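Long-range contact in mucus binding proteinn (Lactobacillus reuteri, PDB 4MT5), which probably binds mucin as a peptidoglycan-anchored cell-surface protein, here represented by one of its Mub repeats with ubiquitin-like beta-grasp folds: residues A[93-98]-A[178-183]. Numbering follows the deposited sequence.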
loop_
_atom_site.group_PDB
_atom_site.type_symbol
_atom_site.label_atom_id
_atom_site.label_comp_id
_atom_site.label_asym_id
_atom_site.label_seq_id
_atom_site.Cartn_x
_atom_site.Cartn_y
_atom_site.Cartn_z
ATOM N N ILE A 93 -19.066 -25.429 -2.585
ATOM C CA ILE A 93 -19.971 -26.468 -2.115
ATOM C C ILE A 93 -19.903 -27.673 -3.037
ATOM O O ILE A 93 -20.123 -27.548 -4.237
ATOM C CB ILE A 93 -21.422 -25.985 -2.077
ATOM C CG1 ILE A 93 -21.527 -24.693 -1.281
ATOM C CG2 ILE A 93 -22.288 -27.039 -1.417
ATOM C CD1 ILE A 93 -21.014 -24.849 0.136
ATOM N N HIS A 94 -19.582 -28.834 -2.471
ATOM C CA HIS A 94 -19.645 -30.101 -3.207
ATOM C C HIS A 94 -20.956 -30.846 -2.911
ATOM O O HIS A 94 -21.372 -30.966 -1.755
ATOM C CB HIS A 94 -18.446 -31.004 -2.877
ATOM C CG HIS A 94 -17.118 -30.422 -3.258
ATOM N ND1 HIS A 94 -16.808 -30.058 -4.550
ATOM C CD2 HIS A 94 -16.016 -30.153 -2.514
ATOM C CE1 HIS A 94 -15.574 -29.584 -4.585
ATOM N NE2 HIS A 94 -15.073 -29.625 -3.362
ATOM N N TYR A 95 -21.602 -31.340 -3.960
ATOM C CA TYR A 95 -22.816 -32.127 -3.802
ATOM C C TYR A 95 -22.593 -33.584 -4.255
ATOM O O TYR A 95 -22.480 -33.856 -5.448
ATOM C CB TYR A 95 -23.969 -31.488 -4.590
ATOM C CG TYR A 95 -24.286 -30.046 -4.226
ATOM C CD1 TYR A 95 -25.001 -29.734 -3.075
ATOM C CD2 TYR A 95 -23.888 -28.995 -5.051
ATOM C CE1 TYR A 95 -25.303 -28.411 -2.749
ATOM C CE2 TYR A 95 -24.184 -27.668 -4.734
ATOM C CZ TYR A 95 -24.893 -27.385 -3.582
ATOM O OH TYR A 95 -25.186 -26.075 -3.266
ATOM N N VAL A 96 -22.538 -34.521 -3.307
ATOM C CA VAL A 96 -22.204 -35.913 -3.630
ATOM C C VAL A 96 -23.246 -36.942 -3.183
ATOM O O VAL A 96 -24.392 -36.593 -2.908
ATOM C CB VAL A 96 -20.840 -36.310 -3.035
ATOM C CG1 VAL A 96 -19.740 -35.466 -3.640
ATOM C CG2 VAL A 96 -20.855 -36.160 -1.524
ATOM N N ASP A 97 -22.834 -38.211 -3.129
ATOM C CA ASP A 97 -23.659 -39.300 -2.578
ATOM C C ASP A 97 -22.884 -40.211 -1.607
ATOM O O ASP A 97 -21.908 -39.787 -0.989
ATOM C CB ASP A 97 -24.324 -40.119 -3.696
ATOM C CG ASP A 97 -23.317 -40.812 -4.616
ATOM O OD1 ASP A 97 -22.235 -41.237 -4.146
ATOM O OD2 ASP A 97 -23.627 -40.951 -5.823
ATOM N N GLU A 98 -23.314 -41.464 -1.484
ATOM C CA GLU A 98 -22.678 -42.407 -0.563
ATOM C C GLU A 98 -21.293 -42.804 -1.054
ATOM O O GLU A 98 -20.375 -43.035 -0.257
ATOM C CB GLU A 98 -23.538 -43.661 -0.408
ATOM C CG GLU A 98 -25.014 -43.381 -0.186
ATOM C CD GLU A 98 -25.305 -42.813 1.190
ATOM O OE1 GLU A 98 -24.378 -42.747 2.030
ATOM O OE2 GLU A 98 -26.472 -42.440 1.433
ATOM N N VAL A 178 -21.934 -31.420 0.681
ATOM C CA VAL A 178 -23.294 -31.905 0.934
ATOM C C VAL A 178 -23.486 -33.332 0.401
ATOM O O VAL A 178 -23.230 -33.599 -0.778
ATOM C CB VAL A 178 -24.353 -31.005 0.274
ATOM C CG1 VAL A 178 -25.727 -31.285 0.859
ATOM C CG2 VAL A 178 -24.005 -29.567 0.466
ATOM N N VAL A 179 -23.942 -34.241 1.265
ATOM C CA VAL A 179 -24.144 -35.642 0.877
ATOM C C VAL A 179 -25.624 -35.990 0.750
ATOM O O VAL A 179 -26.406 -35.798 1.681
ATOM C CB VAL A 179 -23.484 -36.635 1.859
ATOM C CG1 VAL A 179 -23.624 -38.045 1.337
ATOM C CG2 VAL A 179 -22.023 -36.306 2.056
ATOM N N TYR A 180 -25.992 -36.504 -0.417
ATOM C CA TYR A 180 -27.364 -36.896 -0.696
ATOM C C TYR A 180 -27.584 -38.382 -0.412
ATOM O O TYR A 180 -26.869 -39.237 -0.945
ATOM C CB TYR A 180 -27.703 -36.591 -2.155
ATOM C CG TYR A 180 -28.071 -35.145 -2.421
ATOM C CD1 TYR A 180 -29.398 -34.773 -2.648
ATOM C CD2 TYR A 180 -27.094 -34.151 -2.450
ATOM C CE1 TYR A 180 -29.742 -33.454 -2.895
ATOM C CE2 TYR A 180 -27.429 -32.820 -2.693
ATOM C CZ TYR A 180 -28.754 -32.481 -2.915
ATOM O OH TYR A 180 -29.094 -31.170 -3.158
ATOM N N VAL A 181 -28.570 -38.685 0.432
ATOM C CA VAL A 181 -28.910 -40.072 0.758
ATOM C C VAL A 181 -30.056 -40.566 -0.122
ATOM O O VAL A 181 -31.068 -39.889 -0.274
ATOM C CB VAL A 181 -29.286 -40.232 2.252
ATOM C CG1 VAL A 181 -29.880 -41.600 2.508
ATOM C CG2 VAL A 181 -28.064 -39.990 3.143
ATOM N N GLY A 182 -29.883 -41.741 -0.715
ATOM C CA GLY A 182 -30.923 -42.333 -1.540
ATOM C C GLY A 182 -32.195 -42.670 -0.775
ATOM O O GLY A 182 -32.144 -43.144 0.363
ATOM N N ASP A 183 -33.342 -42.431 -1.404
ATOM C CA ASP A 183 -34.632 -42.692 -0.765
ATOM C C ASP A 183 -34.917 -44.194 -0.594
ATOM O O ASP A 183 -35.057 -44.925 -1.578
ATOM C CB ASP A 183 -35.772 -41.975 -1.515
ATOM C CG ASP A 183 -35.772 -40.456 -1.277
ATOM O OD1 ASP A 183 -35.196 -40.007 -0.253
ATOM O OD2 ASP A 183 -36.351 -39.712 -2.109
#
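Strands 93-96 and 178-182 run parallel, their axes 18° apart, with Tyr-95 paired to Val-178 and Val-96 to Val-179. Three backbone hydrogen bonds alternate between them. Val-178 N donates to His-94 O at 2.5 Å and Val-96 N to Val-178 O at 2.8 Å, both running almost along the C=O axis. The third, from Tyr-180 N to Val-96 O at 3.0 Å, comes from above the carbonyl plane.

On one face of the sheet, Tyr-95 and Val-178 lie side by side and point the same way. The tyrosine has CG anti to its carbonyl carbon (chi1 -57°), which sets CD1 3.6 Å from Val-178 CB. Val-178 CG2 continues to Ile-93 CG2, also at 3.6 Å, and this isoleucine methyl sits over one face of the Tyr-95 ring, toward its rim. Farther along, Tyr-95 CD1 lies in the plane of the Tyr-180 ring, at its edge, 3.9 Å from Tyr-180 CE2. An alanine in place of Tyr-95 would remove the ring that joins Ile-93, Val-178 and Tyr-180, and would probably loosen this apolar cluster. On the opposite face Val-96 CG2 meets Val-179 CG2 at 3.8 Å, while Val-179 CG1 lies against Asp-97 O. Past the strand end, Glu-98, bent at chi2, brings OE2 to 3.4 Å from Val-181 CG2.

Within the Muc B2-like domain, the first strand, 85-96, pairs in parallel with the last, 174-182, consistent with the beta-grasp fold, whose two terminal strands lie side by side at the sheet centre. Strand 104-120 flanks 85-96, while 155-157 pairs with 174-182 through Val-181 and Thr-156. Pro-157 packs on Val-178 and Tyr-180, and the Tyr-180 hydroxyl is hydrogen-bonded to Pro-150 O, tying the loop after strand 142-148 to this sheet.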